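Local coordinates for protein kappa-carrageenase (Pseudoalteromonas carrageenovora, PDB 1DYP) that hydrolyses internal beta-1,4 linkages between D-galactose 4-sulfate and 3,6-anhydro-D-galactose in kappa-carrageenan, this chain being its family 16 glycoside hydrolase catalytic domain, at residues A[31-36]-A[87-92]; A[107-112]-A[256-261]; A[116-121]-A[226-231]; A[147-152]-A[187-192]. The protein carries 1 engineered substitution. One frame throughout, in Å; residues are numbered along the deposited sequence. Where two conformers were deposited one is given.

All four contacts lie within the family 16 catalytic domain, a jelly-roll beta-sandwich. Interaction 1 closes first along the chain. Interaction 2 then spans the longest loop; interaction 3 is nested inside it, and interaction 4 inside interaction 3. Interactions 1 and 3, with centres 9 Å apart, are joined because strands 75-95 and 225-233 are neighbours, and interaction 3 carries this sheet to the strand beside the catalytic residues. Interactions 2 and 4, with centres 11 Å apart, meet at the loop 107-112, where Arg189 NH1 bonds to Ser108 O. The contacts thus reach from the strand pairing near the active site (interactions 1 and 3) to loops and turns farther out (interactions 2 and 4).

Interaction 1. Residues A[31-36]-A[87-92]; sequences WNFQTE and GVAKSR
Thr35 presses its methyl against Lys90, and this is where the two segments pack most tightly: Thr35 CG2 lies 3.4 Å from Lys90 CB and again 3.4 Å from Lys90 CD, both closer than carbons usually approach. Lys90 CG is anti to the backbone N (chi1 179°) and the chain beyond it is extended, so CD also runs past the methyl. At its end NZ makes a salt bridge to Glu36 OE1 at 3.2 Å, weak as a hydrogen bond; its stronger partner is the hydroxyl of Tyr120, which also bonds to Glu36 OE2. In the backbone, Asn32 and Lys90 form an antiparallel hydrogen-bonded pair, Asn32 N to Lys90 O at 2.8 Å and Lys90 N to Asn32 O at 3.0 Å. On the buried side Phe33 CE1 rests 3.7 Å from Ala89 CB, and the Trp31 ring brings CZ3 to within 3.6 Å of Ser91 CB. The solvent side is looser. There the Arg92 guanidinium lays one face over Asn32 CA, 3.7 Å above the plane, while its NH2 bonds to Ala28 O. Asn32 OD1 turns back to accept from Gln34 N, an Asx turn that follows the short strand. An alanine here removes the amide, which would probably leave Gln34 N without this acceptor and let the turn relax. Strand 31-32 thus lines one side of strand 75-95, whose other side pairs with strand 225-233; Leu55 of strand 54-70 packs on Phe33 and Ala89, and Trp43 of strand 41-43 on Thr35 and Val88.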
loop_
_atom_site.group_PDB
_atom_site.type_symbol
_atom_site.label_atom_id
_atom_site.label_comp_id
_atom_site.label_asym_id
_atom_site.label_seq_id
_atom_site.Cartn_x
_atom_site.Cartn_y
_atom_site.Cartn_z
ATOM N N TRP A 31 -3.093 -13.005 -8.045
ATOM C CA TRP A 31 -2.849 -11.567 -8.073
ATOM C C TRP A 31 -3.177 -10.869 -9.377
ATOM O O TRP A 31 -3.004 -11.423 -10.461
ATOM C CB TRP A 31 -1.378 -11.260 -7.778
ATOM C CG TRP A 31 -0.842 -11.925 -6.573
ATOM C CD1 TRP A 31 -0.191 -13.123 -6.517
ATOM C CD2 TRP A 31 -0.939 -11.454 -5.226
ATOM N NE1 TRP A 31 0.121 -13.429 -5.215
ATOM C CE2 TRP A 31 -0.328 -12.423 -4.402
ATOM C CE3 TRP A 31 -1.488 -10.307 -4.634
ATOM C CZ2 TRP A 31 -0.248 -12.282 -3.013
ATOM C CZ3 TRP A 31 -1.409 -10.167 -3.253
ATOM C CH2 TRP A 31 -0.794 -11.149 -2.458
ATOM N N ASN A 32 -3.637 -9.631 -9.250
ATOM C CA ASN A 32 -3.919 -8.793 -10.404
ATOM C C ASN A 32 -2.661 -7.927 -10.477
ATOM O O ASN A 32 -2.422 -7.096 -9.595
ATOM C CB ASN A 32 -5.144 -7.918 -10.154
ATOM C CG ASN A 32 -5.504 -7.075 -11.356
ATOM O OD1 ASN A 32 -4.639 -6.713 -12.153
ATOM N ND2 ASN A 32 -6.782 -6.747 -11.488
ATOM N N PHE A 33 -1.850 -8.138 -11.508
ATOM C CA PHE A 33 -0.602 -7.397 -11.668
ATOM C C PHE A 33 -0.711 -6.135 -12.524
ATOM O O PHE A 33 0.296 -5.547 -12.907
ATOM C CB PHE A 33 0.475 -8.320 -12.243
ATOM C CG PHE A 33 0.864 -9.446 -11.321
ATOM C CD1 PHE A 33 1.617 -9.198 -10.177
ATOM C CD2 PHE A 33 0.483 -10.754 -11.599
ATOM C CE1 PHE A 33 1.987 -10.239 -9.323
ATOM C CE2 PHE A 33 0.846 -11.801 -10.752
ATOM C CZ PHE A 33 1.600 -11.545 -9.613
ATOM N N GLN A 34 -1.934 -5.727 -12.829
ATOM C CA GLN A 34 -2.152 -4.518 -13.612
ATOM C C GLN A 34 -3.555 -4.029 -13.294
ATOM O O GLN A 34 -4.491 -4.215 -14.071
ATOM C CB GLN A 34 -1.999 -4.806 -15.107
ATOM C CG GLN A 34 -1.993 -3.551 -15.966
ATOM C CD GLN A 34 -1.589 -3.822 -17.401
ATOM O OE1 GLN A 34 -0.453 -4.214 -17.679
ATOM N NE2 GLN A 34 -2.522 -3.615 -18.326
ATOM N N THR A 35 -3.682 -3.411 -12.125
ATOM C CA THR A 35 -4.953 -2.904 -11.629
ATOM C C THR A 35 -5.340 -1.561 -12.227
ATOM O O THR A 35 -4.667 -1.044 -13.120
ATOM C CB THR A 35 -4.903 -2.734 -10.106
ATOM O OG1 THR A 35 -3.990 -1.679 -9.776
ATOM C CG2 THR A 35 -4.433 -4.026 -9.446
ATOM N N GLU A 36 -6.434 -1.003 -11.722
ATOM C CA GLU A 36 -6.905 0.292 -12.186
ATOM C C GLU A 36 -5.806 1.302 -11.879
ATOM O O GLU A 36 -5.091 1.164 -10.886
ATOM C CB GLU A 36 -8.213 0.670 -11.475
ATOM C CG GLU A 36 -8.104 1.147 -10.016
ATOM C CD GLU A 36 -7.750 0.056 -9.005
ATOM O OE1 GLU A 36 -7.877 -1.150 -9.316
ATOM O OE2 GLU A 36 -7.360 0.418 -7.872
ATOM N N GLY A 87 4.977 -1.122 -10.762
ATOM C CA GLY A 87 4.446 -2.455 -10.552
ATOM C C GLY A 87 3.526 -2.591 -9.359
ATOM O O GLY A 87 3.669 -1.896 -8.350
ATOM N N VAL A 88 2.579 -3.511 -9.483
ATOM C CA VAL A 88 1.606 -3.769 -8.435
ATOM C C VAL A 88 1.168 -5.227 -8.450
ATOM O O VAL A 88 1.193 -5.893 -9.490
ATOM C CB VAL A 88 0.344 -2.882 -8.619
ATOM C CG1 VAL A 88 -0.285 -3.153 -9.982
ATOM C CG2 VAL A 88 -0.666 -3.154 -7.504
ATOM N N ALA A 89 0.801 -5.718 -7.272
ATOM C CA ALA A 89 0.287 -7.072 -7.098
ATOM C C ALA A 89 -0.872 -6.871 -6.128
ATOM O O ALA A 89 -0.662 -6.594 -4.947
ATOM C CB ALA A 89 1.346 -7.985 -6.491
ATOM N N LYS A 90 -2.094 -6.979 -6.640
ATOM C CA LYS A 90 -3.298 -6.785 -5.833
ATOM C C LYS A 90 -4.059 -8.104 -5.754
ATOM O O LYS A 90 -4.435 -8.667 -6.780
ATOM C CB LYS A 90 -4.171 -5.712 -6.487
ATOM C CG LYS A 90 -5.489 -5.413 -5.787
ATOM C CD LYS A 90 -6.323 -4.486 -6.667
ATOM C CE LYS A 90 -7.672 -4.141 -6.059
ATOM N NZ LYS A 90 -8.444 -3.255 -6.992
ATOM N N SER A 91 -4.294 -8.598 -4.543
ATOM C CA SER A 91 -4.997 -9.867 -4.402
ATOM C C SER A 91 -6.417 -9.754 -4.921
ATOM O O SER A 91 -7.091 -8.747 -4.705
ATOM C CB SER A 91 -5.017 -10.333 -2.938
ATOM O OG SER A 91 -5.909 -9.566 -2.144
ATOM N N ARG A 92 -6.866 -10.785 -5.623
ATOM C CA ARG A 92 -8.223 -10.772 -6.139
ATOM C C ARG A 92 -9.172 -11.019 -4.972
ATOM O O ARG A 92 -10.284 -10.491 -4.940
ATOM C CB ARG A 92 -8.386 -11.832 -7.228
ATOM C CG ARG A 92 -7.527 -11.544 -8.456
ATOM C CD ARG A 92 -7.724 -12.580 -9.549
ATOM N NE ARG A 92 -6.728 -12.449 -10.612
ATOM C CZ ARG A 92 -6.693 -11.457 -11.497
ATOM N NH1 ARG A 92 -7.603 -10.494 -11.459
ATOM N NH2 ARG A 92 -5.741 -11.427 -12.420
HETATM O O HOH W 1 2.643 -4.573 -12.112
#

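Interaction 2. Residues A[107-112]-A[256-261]; sequences ASTFPG and FPTSME
Thr258 sets its side chain into the bend formed by Ala107, Ser108 and Thr109, and it can be followed outward branch by branch. Its CB lies 3.7 Å from Thr109 OG1. The hydroxyl, anti to the backbone N (chi1 -168°), is pointed into the bend: OG1 comes 3.2 Å from Ala107 CB and takes a weak but nearly straight bond from Thr109 N, 3.3 Å long with 165° at the hydrogen. Across this contact CG2 is more loosely met, by Ala107 CB at 4.1 Å and Thr109 CB at 4.2 Å.

One water binds the same oxygen and ties the bend to the residue before the strand. It also bonds to Ser108 OG, at 2.7 Å, and donates to Thr109 OG1 and to the carbonyl of Pro257; Thr109 OG1 has its stronger partner in Gly255 O. Further along, Ala107 CA makes a CA-H...O contact with Ser259 O at 3.3 Å. That carbonyl oxygen is also a ligand of a bound cadmium ion, so the metal sits right beside the contact.

The contact joins the link between strands 98-105 and 113-120 to the beginning of strand 258-270. On that strand Thr258 and Met260, present as selenomethionine, are bonded through their backbones to Thr59 and Leu57 of strand 54-70, while Val113 of strand 113-120 touches both Ala107 and Thr258, and Gln231 of strand 225-233 packs against Ala107 and Met260.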
loop_
_atom_site.group_PDB
_atom_site.type_symbol
_atom_site.label_atom_id
_atom_site.label_comp_id
_atom_site.label_asym_id
_atom_site.label_seq_id
_atom_site.Cartn_x
_atom_site.Cartn_y
_atom_site.Cartn_z
ATOM N N ALA A 107 13.345 0.013 -2.453
ATOM C CA ALA A 107 14.058 0.358 -3.681
ATOM C C ALA A 107 15.300 1.149 -3.277
ATOM O O ALA A 107 15.271 1.894 -2.302
ATOM C CB ALA A 107 13.165 1.198 -4.589
ATOM N N SER A 108 16.386 0.993 -4.027
ATOM C CA SER A 108 17.629 1.682 -3.694
ATOM C C SER A 108 17.557 3.194 -3.859
ATOM O O SER A 108 18.174 3.936 -3.103
ATOM C CB SER A 108 18.780 1.138 -4.544
ATOM O OG SER A 108 18.604 1.468 -5.909
ATOM N N THR A 109 16.795 3.647 -4.846
ATOM C CA THR A 109 16.665 5.074 -5.107
ATOM C C THR A 109 15.816 5.813 -4.077
ATOM O O THR A 109 14.747 5.350 -3.686
ATOM C CB THR A 109 16.079 5.303 -6.513
ATOM O OG1 THR A 109 17.006 4.804 -7.485
ATOM C CG2 THR A 109 15.819 6.789 -6.766
ATOM N N PHE A 110 16.318 6.961 -3.632
ATOM C CA PHE A 110 15.620 7.801 -2.668
ATOM C C PHE A 110 16.192 9.209 -2.720
ATOM O O PHE A 110 17.407 9.392 -2.656
ATOM C CB PHE A 110 15.772 7.275 -1.242
ATOM C CG PHE A 110 15.174 8.186 -0.205
ATOM C CD1 PHE A 110 13.795 8.239 -0.016
ATOM C CD2 PHE A 110 15.986 9.029 0.555
ATOM C CE1 PHE A 110 13.230 9.114 0.911
ATOM C CE2 PHE A 110 15.431 9.912 1.485
ATOM C CZ PHE A 110 14.049 9.954 1.663
ATOM N N PRO A 111 15.325 10.227 -2.811
ATOM C CA PRO A 111 13.864 10.117 -2.864
ATOM C C PRO A 111 13.340 9.890 -4.276
ATOM O O PRO A 111 14.072 10.052 -5.257
ATOM C CB PRO A 111 13.407 11.455 -2.300
ATOM C CG PRO A 111 14.443 12.394 -2.856
ATOM C CD PRO A 111 15.739 11.632 -2.643
ATOM N N GLY A 112 12.069 9.508 -4.371
ATOM C CA GLY A 112 11.471 9.296 -5.676
ATOM C C GLY A 112 10.406 8.219 -5.740
ATOM O O GLY A 112 9.483 8.317 -6.548
ATOM N N PHE A 256 16.591 5.314 -12.103
ATOM C CA PHE A 256 15.590 4.386 -12.618
ATOM C C PHE A 256 16.214 3.496 -13.682
ATOM O O PHE A 256 17.119 3.915 -14.397
ATOM C CB PHE A 256 14.398 5.143 -13.212
ATOM C CG PHE A 256 13.635 5.944 -12.201
ATOM C CD1 PHE A 256 14.040 7.230 -11.860
ATOM C CD2 PHE A 256 12.539 5.390 -11.549
ATOM C CE1 PHE A 256 13.366 7.952 -10.880
ATOM C CE2 PHE A 256 11.859 6.103 -10.566
ATOM C CZ PHE A 256 12.272 7.385 -10.231
ATOM N N PRO A 257 15.740 2.249 -13.797
ATOM C CA PRO A 257 14.669 1.661 -12.988
ATOM C C PRO A 257 15.110 1.379 -11.557
ATOM O O PRO A 257 16.303 1.237 -11.276
ATOM C CB PRO A 257 14.344 0.378 -13.740
ATOM C CG PRO A 257 15.691 -0.037 -14.250
ATOM C CD PRO A 257 16.255 1.271 -14.771
ATOM N N THR A 258 14.136 1.317 -10.657
ATOM C CA THR A 258 14.406 1.016 -9.259
ATOM C C THR A 258 13.269 0.092 -8.842
ATOM O O THR A 258 12.130 0.264 -9.277
ATOM C CB THR A 258 14.469 2.300 -8.403
ATOM O OG1 THR A 258 15.001 1.978 -7.115
ATOM C CG2 THR A 258 13.098 2.933 -8.257
ATOM N N SER A 259 13.568 -0.882 -7.991
ATOM C CA SER A 259 12.547 -1.835 -7.591
ATOM C C SER A 259 12.573 -2.261 -6.136
ATOM O O SER A 259 13.624 -2.305 -5.497
ATOM C CB SER A 259 12.661 -3.081 -8.463
ATOM O OG SER A 259 13.966 -3.624 -8.364
HETATM N N MSE A 260 11.392 -2.589 -5.630
HETATM C CA MSE A 260 11.240 -3.052 -4.269
HETATM C C MSE A 260 11.119 -4.556 -4.493
HETATM O O MSE A 260 10.674 -4.998 -5.559
HETATM C CB MSE A 260 9.940 -2.520 -3.659
HETATM C CG MSE A 260 8.689 -3.039 -4.357
HETATM SE SE MSE A 260 7.024 -2.388 -3.613
HETATM C CE MSE A 260 6.817 -3.603 -2.142
ATOM N N GLU A 261 11.525 -5.342 -3.505
ATOM C CA GLU A 261 11.436 -6.789 -3.624
ATOM C C GLU A 261 10.661 -7.350 -2.443
ATOM O O GLU A 261 10.819 -6.892 -1.311
ATOM C CB GLU A 261 12.830 -7.413 -3.669
ATOM C CG GLU A 261 13.723 -6.869 -4.772
ATOM C CD GLU A 261 14.969 -7.706 -4.967
ATOM O OE1 GLU A 261 15.576 -8.109 -3.953
ATOM O OE2 GLU A 261 15.344 -7.956 -6.131
HETATM O O HOH W 2 17.847 1.929 -8.508
#

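Interaction 3. Residues A[116-121]-A[226-231]; sequences AFWMYS and NLTLSQ
Asn226 O is gripped by two donors that reach it from opposite faces of its carbonyl plane: Tyr120 N across the strands at 3.2 Å, and Thr228 OG1 from its own strand at 3.1 Å, well above the plane. On the face that carries Trp118, Thr228 and Ser230, the Trp118 indole NE1 donates to Ser230 OG at 2.9 Å, with the hydroxyl 15° out of the ring plane, and Thr228 CB lies over the five-membered ring as a CH-pi contact, 4.0 Å from its centroid. Trp118 CG stands between backbone N and carbonyl carbon (chi1 55°). The Trp118 and Thr228 side chains lie side by side, pointing the same way. Strands 113-120 and 225-233 run antiparallel here, neighbours in the sheet of the family 16 jelly-roll that bears the catalytic strand: Trp118 touches both Glu137, the nucleophile, and Asp139 of the active site. The indole's CH2 sits 3.5 Å above one face of the Tyr120 ring, toward its rim, and a water lies over the opposite face. The face with Phe117, Met119, Leu227 and Leu229 is apolar. Phe117 puts CD1 3.4 Å from Leu229 CD2 and CE1 3.6 Å from Leu227 CD1, and both Phe117 and Leu227 reach Val265 of strand 258-270.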
loop_
_atom_site.group_PDB
_atom_site.type_symbol
_atom_site.label_atom_id
_atom_site.label_comp_id
_atom_site.label_asym_id
_atom_site.label_seq_id
_atom_site.Cartn_x
_atom_site.Cartn_y
_atom_site.Cartn_z
ATOM N N ALA A 116 5.148 -0.030 -0.992
ATOM C CA ALA A 116 3.996 -0.073 -0.111
ATOM C C ALA A 116 3.380 -1.456 0.003
ATOM O O ALA A 116 3.332 -2.217 -0.964
ATOM C CB ALA A 116 2.934 0.917 -0.599
ATOM N N PHE A 117 2.929 -1.765 1.211
ATOM C CA PHE A 117 2.247 -3.011 1.515
ATOM C C PHE A 117 1.002 -2.466 2.195
ATOM O O PHE A 117 1.077 -1.826 3.244
ATOM C CB PHE A 117 3.087 -3.873 2.462
ATOM C CG PHE A 117 2.402 -5.132 2.917
ATOM C CD1 PHE A 117 1.573 -5.852 2.058
ATOM C CD2 PHE A 117 2.609 -5.611 4.202
ATOM C CE1 PHE A 117 0.959 -7.032 2.476
ATOM C CE2 PHE A 117 2.006 -6.789 4.633
ATOM C CZ PHE A 117 1.179 -7.502 3.769
ATOM N N TRP A 118 -0.145 -2.697 1.574
ATOM C CA TRP A 118 -1.387 -2.152 2.089
ATOM C C TRP A 118 -2.584 -2.936 1.587
ATOM O O TRP A 118 -2.441 -3.936 0.890
ATOM C CB TRP A 118 -1.499 -0.690 1.641
ATOM C CG TRP A 118 -1.380 -0.506 0.143
ATOM C CD1 TRP A 118 -0.358 -0.928 -0.658
ATOM C CD2 TRP A 118 -2.317 0.150 -0.720
ATOM N NE1 TRP A 118 -0.600 -0.579 -1.967
ATOM C CE2 TRP A 118 -1.797 0.083 -2.032
ATOM C CE3 TRP A 118 -3.545 0.789 -0.513
ATOM C CZ2 TRP A 118 -2.463 0.630 -3.134
ATOM C CZ3 TRP A 118 -4.209 1.337 -1.611
ATOM C CH2 TRP A 118 -3.664 1.252 -2.904
HETATM N N MSE A 119 -3.768 -2.482 1.963
HETATM C CA MSE A 119 -4.994 -3.126 1.521
HETATM C C MSE A 119 -6.063 -2.053 1.440
HETATM O O MSE A 119 -6.087 -1.117 2.245
HETATM C CB MSE A 119 -5.406 -4.251 2.482
HETATM C CG MSE A 119 -5.671 -3.824 3.918
HETATM SE SE MSE A 119 -5.866 -5.345 5.104
HETATM C CE MSE A 119 -4.012 -5.510 5.648
ATOM N N TYR A 120 -6.934 -2.169 0.449
ATOM C CA TYR A 120 -7.976 -1.177 0.285
ATOM C C TYR A 120 -9.223 -1.784 -0.308
ATOM O O TYR A 120 -9.171 -2.795 -1.007
ATOM C CB TYR A 120 -7.486 -0.022 -0.600
ATOM C CG TYR A 120 -7.228 -0.377 -2.052
ATOM C CD1 TYR A 120 -6.195 -1.245 -2.413
ATOM C CD2 TYR A 120 -7.991 0.196 -3.070
ATOM C CE1 TYR A 120 -5.925 -1.526 -3.752
ATOM C CE2 TYR A 120 -7.732 -0.079 -4.409
ATOM C CZ TYR A 120 -6.698 -0.937 -4.745
ATOM O OH TYR A 120 -6.433 -1.194 -6.075
ATOM N N SER A 121 -10.346 -1.144 -0.017
ATOM C CA SER A 121 -11.635 -1.598 -0.503
ATOM C C SER A 121 -12.046 -0.776 -1.705
ATOM O O SER A 121 -11.358 0.163 -2.108
ATOM C CB SER A 121 -12.693 -1.413 0.583
ATOM O OG SER A 121 -12.960 -0.030 0.779
ATOM N N ASN A 226 -8.629 -5.548 -0.539
ATOM C CA ASN A 226 -7.714 -6.354 -1.345
ATOM C C ASN A 226 -6.293 -6.094 -0.876
ATOM O O ASN A 226 -5.868 -4.944 -0.785
ATOM C CB ASN A 226 -7.818 -5.992 -2.831
ATOM C CG ASN A 226 -9.196 -6.243 -3.394
ATOM O OD1 ASN A 226 -10.127 -5.463 -3.167
ATOM N ND2 ASN A 226 -9.344 -7.344 -4.125
ATOM N N LEU A 227 -5.562 -7.165 -0.582
ATOM C CA LEU A 227 -4.185 -7.047 -0.114
ATOM C C LEU A 227 -3.303 -6.649 -1.289
ATOM O O LEU A 227 -3.305 -7.308 -2.330
ATOM C CB LEU A 227 -3.720 -8.372 0.475
ATOM C CG LEU A 227 -2.435 -8.286 1.293
ATOM C CD1 LEU A 227 -2.602 -7.276 2.430
ATOM C CD2 LEU A 227 -2.115 -9.670 1.838
ATOM N N THR A 228 -2.526 -5.589 -1.104
ATOM C CA THR A 228 -1.712 -5.071 -2.190
ATOM C C THR A 228 -0.251 -4.756 -1.883
ATOM O O THR A 228 0.095 -4.294 -0.799
ATOM C CB THR A 228 -2.378 -3.788 -2.735
ATOM O OG1 THR A 228 -3.778 -4.032 -2.926
ATOM C CG2 THR A 228 -1.763 -3.363 -4.057
ATOM N N LEU A 229 0.598 -5.029 -2.867
ATOM C CA LEU A 229 2.022 -4.727 -2.803
ATOM C C LEU A 229 2.219 -3.854 -4.038
ATOM O O LEU A 229 1.843 -4.242 -5.145
ATOM C CB LEU A 229 2.856 -6.006 -2.908
ATOM C CG LEU A 229 2.802 -6.916 -1.676
ATOM C CD1 LEU A 229 3.197 -8.338 -2.050
ATOM C CD2 LEU A 229 3.716 -6.355 -0.597
ATOM N N SER A 230 2.774 -2.663 -3.860
ATOM C CA SER A 230 2.960 -1.782 -5.003
ATOM C C SER A 230 3.997 -0.728 -4.704
ATOM O O SER A 230 4.329 -0.484 -3.551
ATOM C CB SER A 230 1.639 -1.091 -5.355
ATOM O OG SER A 230 1.197 -0.273 -4.282
ATOM N N GLN A 231 4.514 -0.106 -5.753
ATOM C CA GLN A 231 5.499 0.946 -5.574
ATOM C C GLN A 231 4.990 2.200 -6.266
ATOM O O GLN A 231 4.736 2.201 -7.471
ATOM C CB GLN A 231 6.851 0.521 -6.144
ATOM C CG GLN A 231 7.940 1.550 -5.916
ATOM C CD GLN A 231 9.324 0.956 -6.022
ATOM O OE1 GLN A 231 9.821 0.341 -5.076
ATOM N NE2 GLN A 231 9.953 1.126 -7.178
HETATM O O HOH W 3 -9.849 -2.677 -3.838
#

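Interaction 4. Residues A[147-152]-A[187-192]; sequences SAVRES and DPRNDF
Val149 sets a methyl over one face of the Arg189 guanidinium: CG2 lies 3.4 Å above the plane, offset toward the rim, and 3.4 Å from NE. The polar edge is engaged in the plane by Asp187 of the same segment, which leaves the methyl to meet the face; NH1 bonds to Ser108 O. Asp187 is gripped side-on, with Arg189 NE donating to OD1 at 3.0 Å and NH2 to OD2 at 2.9 Å. Each oxygen uses its syn lone pair, and both lie close to the guanidinium plane. A bend about CG-CD (chi3 -66°) puts NE beside Asp187 OD1. Arg189 N also donates to Asp187 OD1, at 2.8 Å from the anti side, an Asx turn built onto the type I turn from Asp187 to Asn190.

A second type I turn, from Ala148 to Glu151, faces it, so two tight turns meet near the surface, one leading into strand 151-162 and the other lying between strands 181-183 and 193-199. A leucine in place of Arg189 takes away the bonds from NE, NH2 and NH1, and would probably leave the Asp187 carboxylate without that countercharge, held by the backbone N and a water.

Asp187 N lies over one face of the Arg150 guanidinium, toward its rim. Arg150 NE reaches the carboxylate through that water, which accepts from NE at 2.9 Å and donates to Asp187 OD2 at 3.1 Å. Pro188 CG packs against Val149 O.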
loop_
_atom_site.group_PDB
_atom_site.type_symbol
_atom_site.label_atom_id
_atom_site.label_comp_id
_atom_site.label_asym_id
_atom_site.label_seq_id
_atom_site.Cartn_x
_atom_site.Cartn_y
_atom_site.Cartn_z
ATOM N N SER A 147 10.941 12.924 4.338
ATOM C CA SER A 147 12.220 13.601 4.126
ATOM C C SER A 147 13.457 12.736 4.365
ATOM O O SER A 147 14.438 12.838 3.628
ATOM C CB SER A 147 12.304 14.858 5.001
ATOM O OG SER A 147 12.500 14.530 6.363
ATOM N N ALA A 148 13.414 11.897 5.396
ATOM C CA ALA A 148 14.539 11.026 5.727
ATOM C C ALA A 148 14.215 9.592 5.331
ATOM O O ALA A 148 13.102 9.113 5.544
ATOM C CB ALA A 148 14.845 11.104 7.215
ATOM N N VAL A 149 15.204 8.906 4.768
ATOM C CA VAL A 149 15.018 7.541 4.306
ATOM C C VAL A 149 14.554 6.550 5.377
ATOM O O VAL A 149 13.860 5.587 5.064
ATOM C CB VAL A 149 16.315 7.011 3.646
ATOM C CG1 VAL A 149 17.371 6.730 4.711
ATOM C CG2 VAL A 149 16.012 5.771 2.819
ATOM N N ARG A 150 14.916 6.780 6.635
ATOM C CA ARG A 150 14.512 5.853 7.688
ATOM C C ARG A 150 13.145 6.124 8.304
ATOM O O ARG A 150 12.722 5.416 9.217
ATOM C CB ARG A 150 15.583 5.786 8.781
ATOM C CG ARG A 150 16.891 5.210 8.271
ATOM C CD ARG A 150 17.867 4.874 9.387
ATOM N NE ARG A 150 19.082 4.277 8.838
ATOM C CZ ARG A 150 20.031 3.695 9.564
ATOM N NH1 ARG A 150 19.917 3.627 10.883
ATOM N NH2 ARG A 150 21.097 3.177 8.966
ATOM N N GLU A 151 12.447 7.138 7.807
ATOM C CA GLU A 151 11.118 7.435 8.331
ATOM C C GLU A 151 10.103 6.604 7.555
ATOM O O GLU A 151 10.007 6.708 6.330
ATOM C CB GLU A 151 10.792 8.921 8.171
ATOM C CG GLU A 151 9.458 9.345 8.786
ATOM C CD GLU A 151 9.407 9.127 10.292
ATOM O OE1 GLU A 151 10.479 9.134 10.933
ATOM O OE2 GLU A 151 8.296 8.964 10.840
ATOM N N SER A 152 9.360 5.768 8.270
ATOM C CA SER A 152 8.350 4.929 7.635
ATOM C C SER A 152 6.959 5.321 8.107
ATOM O O SER A 152 6.793 5.844 9.212
ATOM C CB SER A 152 8.600 3.449 7.949
ATOM O OG SER A 152 8.581 3.200 9.346
ATOM N N ASP A 187 18.196 0.986 7.573
ATOM C CA ASP A 187 17.888 1.556 6.266
ATOM C C ASP A 187 17.008 0.494 5.615
ATOM O O ASP A 187 17.448 -0.630 5.390
ATOM C CB ASP A 187 19.169 1.741 5.449
ATOM C CG ASP A 187 18.927 2.483 4.155
ATOM O OD1 ASP A 187 17.912 2.199 3.487
ATOM O OD2 ASP A 187 19.756 3.346 3.800
ATOM N N PRO A 188 15.748 0.831 5.302
ATOM C CA PRO A 188 14.860 -0.159 4.684
ATOM C C PRO A 188 15.273 -0.637 3.298
ATOM O O PRO A 188 14.677 -1.565 2.760
ATOM C CB PRO A 188 13.510 0.547 4.678
ATOM C CG PRO A 188 13.891 1.975 4.476
ATOM C CD PRO A 188 15.090 2.148 5.394
ATOM N N ARG A 189 16.295 -0.007 2.728
ATOM C CA ARG A 189 16.776 -0.387 1.405
ATOM C C ARG A 189 17.848 -1.464 1.524
ATOM O O ARG A 189 18.289 -2.027 0.523
ATOM C CB ARG A 189 17.360 0.832 0.695
ATOM C CG ARG A 189 16.373 1.968 0.519
ATOM C CD ARG A 189 17.064 3.197 -0.033
ATOM N NE ARG A 189 18.031 3.731 0.921
ATOM C CZ ARG A 189 18.789 4.794 0.691
ATOM N NH1 ARG A 189 18.700 5.434 -0.467
ATOM N NH2 ARG A 189 19.619 5.232 1.627
ATOM N N ASN A 190 18.260 -1.748 2.755
ATOM C CA ASN A 190 19.288 -2.747 2.998
ATOM C C ASN A 190 18.711 -4.058 3.511
ATOM O O ASN A 190 18.229 -4.139 4.640
ATOM C CB ASN A 190 20.305 -2.229 4.011
ATOM C CG ASN A 190 21.543 -3.097 4.071
ATOM O OD1 ASN A 190 22.404 -3.024 3.192
ATOM N ND2 ASN A 190 21.630 -3.942 5.093
ATOM N N ASP A 191 18.779 -5.089 2.677
ATOM C CA ASP A 191 18.272 -6.403 3.042
ATOM C C ASP A 191 16.760 -6.360 3.235
ATOM O O ASP A 191 16.123 -5.318 3.073
ATOM C CB ASP A 191 18.932 -6.893 4.333
ATOM C CG ASP A 191 19.106 -8.401 4.366
ATOM O OD1 ASP A 191 18.238 -9.123 3.834
ATOM O OD2 ASP A 191 20.113 -8.867 4.938
ATOM N N PHE A 192 16.197 -7.502 3.599
ATOM C CA PHE A 192 14.766 -7.609 3.805
ATOM C C PHE A 192 14.376 -7.421 5.257
ATOM O O PHE A 192 15.127 -7.761 6.167
ATOM C CB PHE A 192 14.268 -8.967 3.314
ATOM C CG PHE A 192 14.376 -9.144 1.831
ATOM C CD1 PHE A 192 15.598 -9.445 1.236
ATOM C CD2 PHE A 192 13.259 -8.973 1.022
ATOM C CE1 PHE A 192 15.703 -9.570 -0.148
ATOM C CE2 PHE A 192 13.352 -9.096 -0.361
ATOM C CZ PHE A 192 14.577 -9.395 -0.949
HETATM O O HOH W 4 20.202 5.038 6.323
#